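Local atomic coordinates of uncharacterized protein (Bacteroides ovatus, PDB entry 4QEY), a protein that is of unknown function but belongs to the DUF4425 family and probably resembles PLAT/LH2 and C2-like calcium-binding lipoproteins in its beta-sandwich fold. Residues V17-S20 / G21-D25. Sequence-based numbering, arbitrary orientation.
With EDO (1,2-ethanediol), chain L; EDO (1,2-ethanediol), chain N; EDO (1,2-ethanediol), chain M.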
ATOM      1  N   VAL A  17      -0.068  -2.826  -3.381  1.00 39.11           N
ATOM      2  CA  VAL A  17      -0.938  -3.343  -2.331  1.00 37.02           C
ATOM      3  C   VAL A  17      -1.935  -4.280  -3.015  1.00 40.94           C
ATOM      4  O   VAL A  17      -2.536  -3.920  -4.030  1.00 38.44           O
ATOM      5  CB  VAL A  17      -1.624  -2.214  -1.496  1.00 39.30           C
ATOM      6  CG1 VAL A  17      -2.503  -2.795  -0.387  1.00 37.36           C
ATOM      7  CG2 VAL A  17      -0.584  -1.261  -0.903  1.00 38.41           C
ATOM      8  N   GLU A  18      -2.044  -5.511  -2.498  1.00 39.75           N
ATOM      9  CA  GLU A  18      -2.971  -6.525  -2.995  1.00 39.13           C
ATOM     10  C   GLU A  18      -3.835  -7.043  -1.857  1.00 42.66           C
ATOM     11  O   GLU A  18      -3.345  -7.214  -0.737  1.00 41.61           O
ATOM     12  CB  GLU A  18      -2.242  -7.683  -3.673  1.00 41.72           C
ATOM     13  CG  GLU A  18      -1.670  -7.362  -5.037  1.00 53.89           C
ATOM     14  CD  GLU A  18      -1.090  -8.531  -5.815  1.00 78.99           C
ATOM     15  OE1 GLU A  18      -0.912  -9.623  -5.232  1.00 88.71           O
ATOM     16  OE2 GLU A  18      -0.794  -8.343  -7.016  1.00 74.52           O
ATOM     17  N   GLN A  19      -5.122  -7.297  -2.145  1.00 38.53           N
ATOM     18  CA  GLN A  19      -6.052  -7.849  -1.172  1.00 36.94           C
ATOM     19  C   GLN A  19      -6.806  -9.027  -1.770  1.00 43.43           C
ATOM     20  O   GLN A  19      -7.101  -9.039  -2.965  1.00 46.54           O
ATOM     21  CB  GLN A  19      -7.041  -6.794  -0.652  1.00 36.82           C
ATOM     22  CG  GLN A  19      -7.969  -6.184  -1.711  1.00 38.04           C
ATOM     23  CD  GLN A  19      -9.039  -5.326  -1.103  1.00 39.11           C
ATOM     24  OE1 GLN A  19      -9.391  -5.488   0.055  1.00 31.05           O
ATOM     25  NE2 GLN A  19      -9.579  -4.409  -1.885  1.00 34.43           N
ATOM     26  N   SER A  20      -7.129 -10.012  -0.936  1.00 38.75           N
ATOM     27  CA  SER A  20      -7.911 -11.189  -1.325  1.00 38.80           C
ATOM     28  C   SER A  20      -8.686 -11.689  -0.099  1.00 39.10           C
ATOM     29  O   SER A  20      -8.414 -11.260   1.016  1.00 36.31           O
ATOM     30  CB  SER A  20      -7.026 -12.284  -1.930  1.00 41.96           C
ATOM     31  OG  SER A  20      -6.065 -12.819  -1.032  1.00 47.22           O
ATOM     32  N   GLY A  21      -9.663 -12.551  -0.329  1.00 36.55           N
ATOM     33  CA  GLY A  21     -10.499 -13.106   0.720  1.00 35.83           C
ATOM     34  C   GLY A  21     -11.866 -12.478   0.728  1.00 39.65           C
ATOM     35  O   GLY A  21     -12.423 -12.167  -0.332  1.00 38.48           O
ATOM     36  N   ASN A  22     -12.396 -12.264   1.939  1.00 37.58           N
ATOM     37  CA  ASN A  22     -13.715 -11.683   2.162  1.00 37.85           C
ATOM     38  C   ASN A  22     -13.614 -10.180   2.098  1.00 41.31           C
ATOM     39  O   ASN A  22     -13.897  -9.511   3.085  1.00 41.02           O
ATOM     40  CB  ASN A  22     -14.260 -12.157   3.511  1.00 36.80           C
ATOM     41  CG  ASN A  22     -14.414 -13.644   3.618  1.00 52.83           C
ATOM     42  OD1 ASN A  22     -13.873 -14.264   4.518  1.00 46.10           O
ATOM     43  ND2 ASN A  22     -15.124 -14.259   2.690  1.00 46.28           N
ATOM     44  N   THR A  23     -13.231  -9.648   0.926  1.00 38.92           N
ATOM     45  CA  THR A  23     -12.950  -8.222   0.703  1.00 38.36           C
ATOM     46  C   THR A  23     -14.202  -7.341   0.961  1.00 45.11           C
ATOM     47  O   THR A  23     -14.057  -6.174   1.312  1.00 45.87           O
ATOM     48  CB  THR A  23     -12.406  -7.979  -0.723  1.00 39.12           C
ATOM     49  OG1 THR A  23     -13.340  -8.521  -1.662  1.00 37.63           O
ATOM     50  CG2 THR A  23     -11.006  -8.575  -0.941  1.00 33.28           C
ATOM     51  N   ASP A  24     -15.399  -7.900   0.851  1.00 43.45           N
ATOM     52  CA  ASP A  24     -16.636  -7.148   1.074  1.00 44.32           C
ATOM     53  C   ASP A  24     -16.910  -6.894   2.574  1.00 48.64           C
ATOM     54  O   ASP A  24     -17.701  -6.000   2.910  1.00 49.69           O
ATOM     55  CB  ASP A  24     -17.823  -7.904   0.457  1.00 48.12           C
ATOM     56  CG  ASP A  24     -17.782  -8.006  -1.063  1.00 64.73           C
ATOM     57  OD1 ASP A  24     -16.996  -7.253  -1.695  1.00 65.83           O
ATOM     58  OD2 ASP A  24     -18.571  -8.803  -1.627  1.00 74.32           O
ATOM     59  N   ASP A  25     -16.246  -7.662   3.465  1.00 42.92           N
ATOM     60  CA  ASP A  25     -16.452  -7.579   4.912  1.00 42.01           C
ATOM     61  C   ASP A  25     -15.392  -6.711   5.631  1.00 41.52           C
ATOM     62  O   ASP A  25     -15.352  -6.675   6.856  1.00 41.46           O
ATOM     63  CB  ASP A  25     -16.429  -8.999   5.496  1.00 45.21           C
ATOM     64  CG  ASP A  25     -17.572  -9.849   4.998  1.00 51.76           C
ATOM     65  OD1 ASP A  25     -18.726  -9.390   5.074  1.00 52.59           O
ATOM     66  OD2 ASP A  25     -17.311 -10.969   4.535  1.00 60.80           O
TER
HETATM   67  C1  EDO L 202     -12.071  -3.986   0.605  1.00 47.32           C
HETATM   68  O1  EDO L 202     -11.620  -5.034   1.416  1.00 47.76           O
HETATM   69  C2  EDO L 202     -11.996  -2.724   1.461  1.00 44.52           C
HETATM   70  O2  EDO L 202     -12.393  -1.577   0.755  1.00 43.22           O
HETATM   71  C1  EDO N 204      -2.357 -11.704  -1.237  1.00 57.95           C
HETATM   72  O1  EDO N 204      -3.446 -10.893  -0.840  1.00 56.90           O
HETATM   73  C2  EDO N 204      -1.974 -11.298  -2.681  1.00 61.48           C
HETATM   74  O2  EDO N 204      -3.071 -11.428  -3.602  1.00 63.17           O
HETATM   75  C1  EDO M 203     -15.639  -3.120   0.197  1.00 62.29           C
HETATM   76  O1  EDO M 203     -15.804  -3.738   1.472  1.00 58.65           O
HETATM   77  C2  EDO M 203     -15.895  -1.578   0.262  1.00 63.08           C
HETATM   78  O2  EDO M 203     -14.975  -0.960   1.158  1.00 60.18           O
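At the end of strand 13-21 of the beta-sandwich, where the chain leaves one sheet and turns toward strand 26-36 of the other, Gln-19 meets Thr-23 across an inverse gamma turn centred on Asn-22, in which Thr-23 N reaches Gly-21 O at 2.9 Å, a weak hydrogen bond. The turn folds Thr-23 back alongside the end of the strand with its CB pointing toward the strand. CG2 of Thr-23 then lies 3.6 Å from OE1 of Gln-19 and 3.9 Å from its CG, a van der Waals contact in which the two side chains run at a slant to each other. Gln-19 has CG between its backbone N and carbonyl carbon (chi1 62°) and is extended beyond, which carries the amide to the threonine. Its NE2 is spent on the carbonyls of Val-60 and Glu-62, fixing which way the amide faces. With an alanine in place of Gln-19, the carbonyls of Val-60 and Glu-62 would probably lose this donor, and the Thr-23 methyl the side chain it packs on. From the turn onward, Asp-25 N bonds to Asn-22 O at 3.0 Å, while OD1 of Asn-22 accepts from the backbone N of Lys-92. The ethanediol of chain L, probably from the crystallisation liquor, lies between the Gln-19 amide and the Thr-23 carbonyl, its O1 2.7 Å from both Gln-19 OE1 and Thr-23 O.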